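Long-range contact in CBS domain-containing protein CBSX1, chloroplastic (Arabidopsis thaliana, PDB 4GQW), which is a chloroplast protein with a pair of CBS domains that probably acts as a regulator of thioredoxin: residues F10-V19 against K127-N136. Sequence-based numbering, arbitrary orientation.
Sequences FMTKKEDLHV and KLVGIITRGN
With chi1 of Met11 at 74°, CG sits between the backbone N and the carbonyl carbon, and the extended thioether beyond it runs along strand 128-133: SD passes over Gly130 CA at 3.9 Å, and CE ends 3.4 Å from Val129 O. Leu17 has CG beside its own N (chi1 -73°), pointing the branched end at the strand, where CD1 meets Gly130 CA and CD2 lies 3.7 Å from Ile131 CG1. Gly130 has no side chain on the face where Met11 SD lies, which gives the thioether room; Leu17 comes to the same residue from the Ile131 side. The backbones meet as an antiparallel hydrogen-bonded pair, Thr12 with Ile131. The bond from Thr12 N to Ile131 O (2.7 Å) is nearly straight at the hydrogen (168°), although the donor sits above the carbonyl plane; the return bond, Ile131 N to Thr12 O at 3.1 Å, falls in plane on a lone pair. Thr12 OG1 adds a weak bond to the same Ile131 O. This short strand from the first CBS sequence region thus edges the sheet of the second, consistent with the intertwined CBS pair. Next along, Val129 and Gly130 form a classic beta bulge opposite Val121 of strand 118-122. Val19 CG1 extends the apolar patch to Leu128 CD2 at 3.9 Å, and Pro42 touches both residues. Farther along, a water accepting from Lys14 NZ donates to Leu128 O, while Trp48 makes a cation-pi contact with Lys14.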
loop_
_atom_site.group_PDB
_atom_site.type_symbol
_atom_site.label_atom_id
_atom_site.label_comp_id
_atom_site.label_asym_id
_atom_site.label_seq_id
_atom_site.Cartn_x
_atom_site.Cartn_y
_atom_site.Cartn_z
ATOM N N PHE A 10 -1.271 1.247 -19.221
ATOM C CA PHE A 10 -1.975 1.131 -17.950
ATOM C C PHE A 10 -1.140 1.505 -16.731
ATOM O O PHE A 10 -1.610 1.408 -15.600
ATOM C CB PHE A 10 -2.548 -0.277 -17.797
ATOM C CG PHE A 10 -3.567 -0.626 -18.841
ATOM C CD1 PHE A 10 -4.884 -0.225 -18.701
ATOM C CD2 PHE A 10 -3.204 -1.342 -19.970
ATOM C CE1 PHE A 10 -5.823 -0.539 -19.659
ATOM C CE2 PHE A 10 -4.139 -1.661 -20.932
ATOM C CZ PHE A 10 -5.450 -1.259 -20.777
ATOM N N MET A 11 0.092 1.945 -16.960
ATOM C CA MET A 11 0.986 2.296 -15.861
ATOM C C MET A 11 0.620 3.643 -15.263
ATOM O O MET A 11 -0.276 4.327 -15.753
ATOM C CB MET A 11 2.429 2.347 -16.355
ATOM C CG MET A 11 2.728 3.574 -17.184
ATOM S SD MET A 11 4.410 3.608 -17.810
ATOM C CE MET A 11 4.398 5.189 -18.639
ATOM N N THR A 12 1.319 4.021 -14.200
ATOM C CA THR A 12 1.176 5.358 -13.642
ATOM C C THR A 12 2.173 6.291 -14.323
ATOM O O THR A 12 3.381 6.062 -14.279
ATOM C CB THR A 12 1.398 5.372 -12.118
ATOM O OG1 THR A 12 0.537 4.409 -11.496
ATOM C CG2 THR A 12 1.097 6.752 -11.554
ATOM N N LYS A 13 1.657 7.341 -14.953
ATOM C CA LYS A 13 2.471 8.227 -15.783
ATOM C C LYS A 13 3.493 9.027 -14.974
ATOM O O LYS A 13 3.363 9.165 -13.758
ATOM C CB LYS A 13 1.576 9.175 -16.584
ATOM C CG LYS A 13 0.262 8.556 -17.049
ATOM C CD LYS A 13 0.483 7.362 -17.963
ATOM C CE LYS A 13 -0.836 6.711 -18.344
ATOM N NZ LYS A 13 -0.632 5.526 -19.221
ATOM N N LYS A 14 4.496 9.561 -15.666
ATOM C CA LYS A 14 5.624 10.245 -15.032
ATOM C C LYS A 14 5.243 11.459 -14.190
ATOM O O LYS A 14 5.719 11.611 -13.067
ATOM C CB LYS A 14 6.651 10.671 -16.083
ATOM C CG LYS A 14 7.796 11.492 -15.512
ATOM C CD LYS A 14 8.767 11.932 -16.594
ATOM C CE LYS A 14 9.856 12.829 -16.026
ATOM N NZ LYS A 14 10.843 13.236 -17.063
ATOM N N GLU A 15 4.402 12.327 -14.742
ATOM C CA GLU A 15 4.017 13.553 -14.054
ATOM C C GLU A 15 3.287 13.224 -12.760
ATOM O O GLU A 15 3.433 13.918 -11.755
ATOM C CB GLU A 15 3.118 14.405 -14.946
ATOM C CG GLU A 15 3.492 14.376 -16.415
ATOM C CD GLU A 15 2.305 14.056 -17.303
ATOM O OE1 GLU A 15 1.257 13.634 -16.766
ATOM O OE2 GLU A 15 2.418 14.229 -18.535
ATOM N N ASP A 16 2.515 12.143 -12.794
ATOM C CA ASP A 16 1.691 11.734 -11.666
ATOM C C ASP A 16 2.462 10.850 -10.690
ATOM O O ASP A 16 1.880 10.239 -9.793
ATOM C CB ASP A 16 0.454 10.999 -12.178
ATOM C CG ASP A 16 -0.225 11.734 -13.313
ATOM O OD1 ASP A 16 0.435 12.575 -13.960
ATOM O OD2 ASP A 16 -1.418 11.471 -13.566
ATOM N N LEU A 17 3.775 10.780 -10.874
ATOM C CA LEU A 17 4.630 10.020 -9.975
ATOM C C LEU A 17 5.141 10.898 -8.845
ATOM O O LEU A 17 5.272 12.112 -8.992
ATOM C CB LEU A 17 5.818 9.420 -10.729
ATOM C CG LEU A 17 5.556 8.236 -11.661
ATOM C CD1 LEU A 17 6.860 7.764 -12.267
ATOM C CD2 LEU A 17 4.876 7.109 -10.908
ATOM N N HIS A 18 5.433 10.266 -7.715
ATOM C CA HIS A 18 6.036 10.954 -6.583
ATOM C C HIS A 18 7.371 10.298 -6.274
ATOM O O HIS A 18 7.430 9.281 -5.584
ATOM C CB HIS A 18 5.120 10.890 -5.364
ATOM C CG HIS A 18 3.771 11.501 -5.593
ATOM N ND1 HIS A 18 2.639 10.749 -5.802
ATOM C CD2 HIS A 18 3.385 12.797 -5.653
ATOM C CE1 HIS A 18 1.605 11.554 -5.978
ATOM N NE2 HIS A 18 2.029 12.801 -5.892
ATOM N N VAL A 19 8.444 10.881 -6.792
ATOM C CA VAL A 19 9.764 10.280 -6.666
ATOM C C VAL A 19 10.600 10.928 -5.575
ATOM O O VAL A 19 10.143 11.824 -4.870
ATOM C CB VAL A 19 10.544 10.353 -7.988
ATOM C CG1 VAL A 19 9.817 9.573 -9.071
ATOM C CG2 VAL A 19 10.747 11.803 -8.404
ATOM N N LYS A 127 15.739 6.001 -18.394
ATOM C CA LYS A 127 14.986 7.040 -17.707
ATOM C C LYS A 127 13.698 6.475 -17.132
ATOM O O LYS A 127 12.952 5.795 -17.829
ATOM C CB LYS A 127 14.638 8.174 -18.676
ATOM C CG LYS A 127 15.499 9.419 -18.540
ATOM C CD LYS A 127 14.777 10.634 -19.113
ATOM C CE LYS A 127 15.488 11.931 -18.772
ATOM N NZ LYS A 127 14.675 13.121 -19.140
ATOM N N LEU A 128 13.431 6.766 -15.864
ATOM C CA LEU A 128 12.183 6.346 -15.249
ATOM C C LEU A 128 11.030 7.111 -15.882
ATOM O O LEU A 128 10.986 8.341 -15.828
ATOM C CB LEU A 128 12.206 6.603 -13.745
ATOM C CG LEU A 128 10.915 6.249 -13.008
ATOM C CD1 LEU A 128 10.703 4.742 -12.989
ATOM C CD2 LEU A 128 10.938 6.805 -11.596
ATOM N N VAL A 129 10.099 6.385 -16.489
ATOM C CA VAL A 129 8.986 7.029 -17.172
ATOM C C VAL A 129 7.630 6.652 -16.588
ATOM O O VAL A 129 6.606 7.199 -16.992
ATOM C CB VAL A 129 8.990 6.736 -18.688
ATOM C CG1 VAL A 129 10.164 7.436 -19.361
ATOM C CG2 VAL A 129 9.029 5.238 -18.945
ATOM N N GLY A 130 7.617 5.720 -15.640
ATOM C CA GLY A 130 6.369 5.356 -14.994
ATOM C C GLY A 130 6.478 4.276 -13.940
ATOM O O GLY A 130 7.574 3.871 -13.563
ATOM N N ILE A 131 5.326 3.822 -13.453
ATOM C CA ILE A 131 5.250 2.708 -12.510
ATOM C C ILE A 131 3.995 1.882 -12.771
ATOM O O ILE A 131 2.885 2.413 -12.778
ATOM C CB ILE A 131 5.188 3.194 -11.048
ATOM C CG1 ILE A 131 6.530 3.783 -10.606
ATOM C CG2 ILE A 131 4.818 2.050 -10.128
ATOM C CD1 ILE A 131 6.543 4.215 -9.166
ATOM N N ILE A 132 4.170 0.582 -12.978
ATOM C CA ILE A 132 3.039 -0.323 -13.144
ATOM C C ILE A 132 2.773 -1.098 -11.854
ATOM O O ILE A 132 3.662 -1.758 -11.316
ATOM C CB ILE A 132 3.246 -1.298 -14.332
ATOM C CG1 ILE A 132 2.104 -2.315 -14.401
ATOM C CG2 ILE A 132 4.596 -1.990 -14.257
ATOM C CD1 ILE A 132 0.897 -1.804 -15.142
ATOM N N THR A 133 1.549 -1.001 -11.348
ATOM C CA THR A 133 1.203 -1.659 -10.095
ATOM C C THR A 133 0.217 -2.798 -10.300
ATOM O O THR A 133 -0.320 -2.983 -11.390
ATOM C CB THR A 133 0.618 -0.670 -9.066
ATOM O OG1 THR A 133 -0.651 -0.188 -9.525
ATOM C CG2 THR A 133 1.559 0.501 -8.858
ATOM N N ARG A 134 -0.007 -3.564 -9.241
ATOM C CA ARG A 134 -0.965 -4.655 -9.270
ATOM C C ARG A 134 -2.363 -4.103 -9.503
ATOM O O ARG A 134 -3.169 -4.687 -10.234
ATOM C CB ARG A 134 -0.915 -5.414 -7.950
ATOM C CG ARG A 134 -1.768 -6.653 -7.926
ATOM C CD ARG A 134 -1.497 -7.449 -6.675
ATOM N NE ARG A 134 -0.138 -7.979 -6.659
ATOM C CZ ARG A 134 0.429 -8.531 -5.594
ATOM N NH1 ARG A 134 -0.246 -8.618 -4.457
ATOM N NH2 ARG A 134 1.670 -8.993 -5.661
ATOM N N GLY A 135 -2.635 -2.962 -8.878
ATOM C CA GLY A 135 -3.902 -2.281 -9.042
ATOM C C GLY A 135 -4.096 -1.821 -10.468
ATOM O O GLY A 135 -5.216 -1.806 -10.970
ATOM N N ASN A 136 -3.002 -1.439 -11.120
ATOM C CA ASN A 136 -3.059 -1.051 -12.523
ATOM C C ASN A 136 -3.465 -2.230 -13.394
ATOM O O ASN A 136 -4.197 -2.071 -14.368
ATOM C CB ASN A 136 -1.714 -0.495 -12.992
ATOM C CG ASN A 136 -1.331 0.775 -12.276
ATOM O OD1 ASN A 136 -0.151 1.063 -12.081
ATOM N ND2 ASN A 136 -2.332 1.545 -11.872
HETATM O O HOH W 1 11.717 10.757 -17.795
#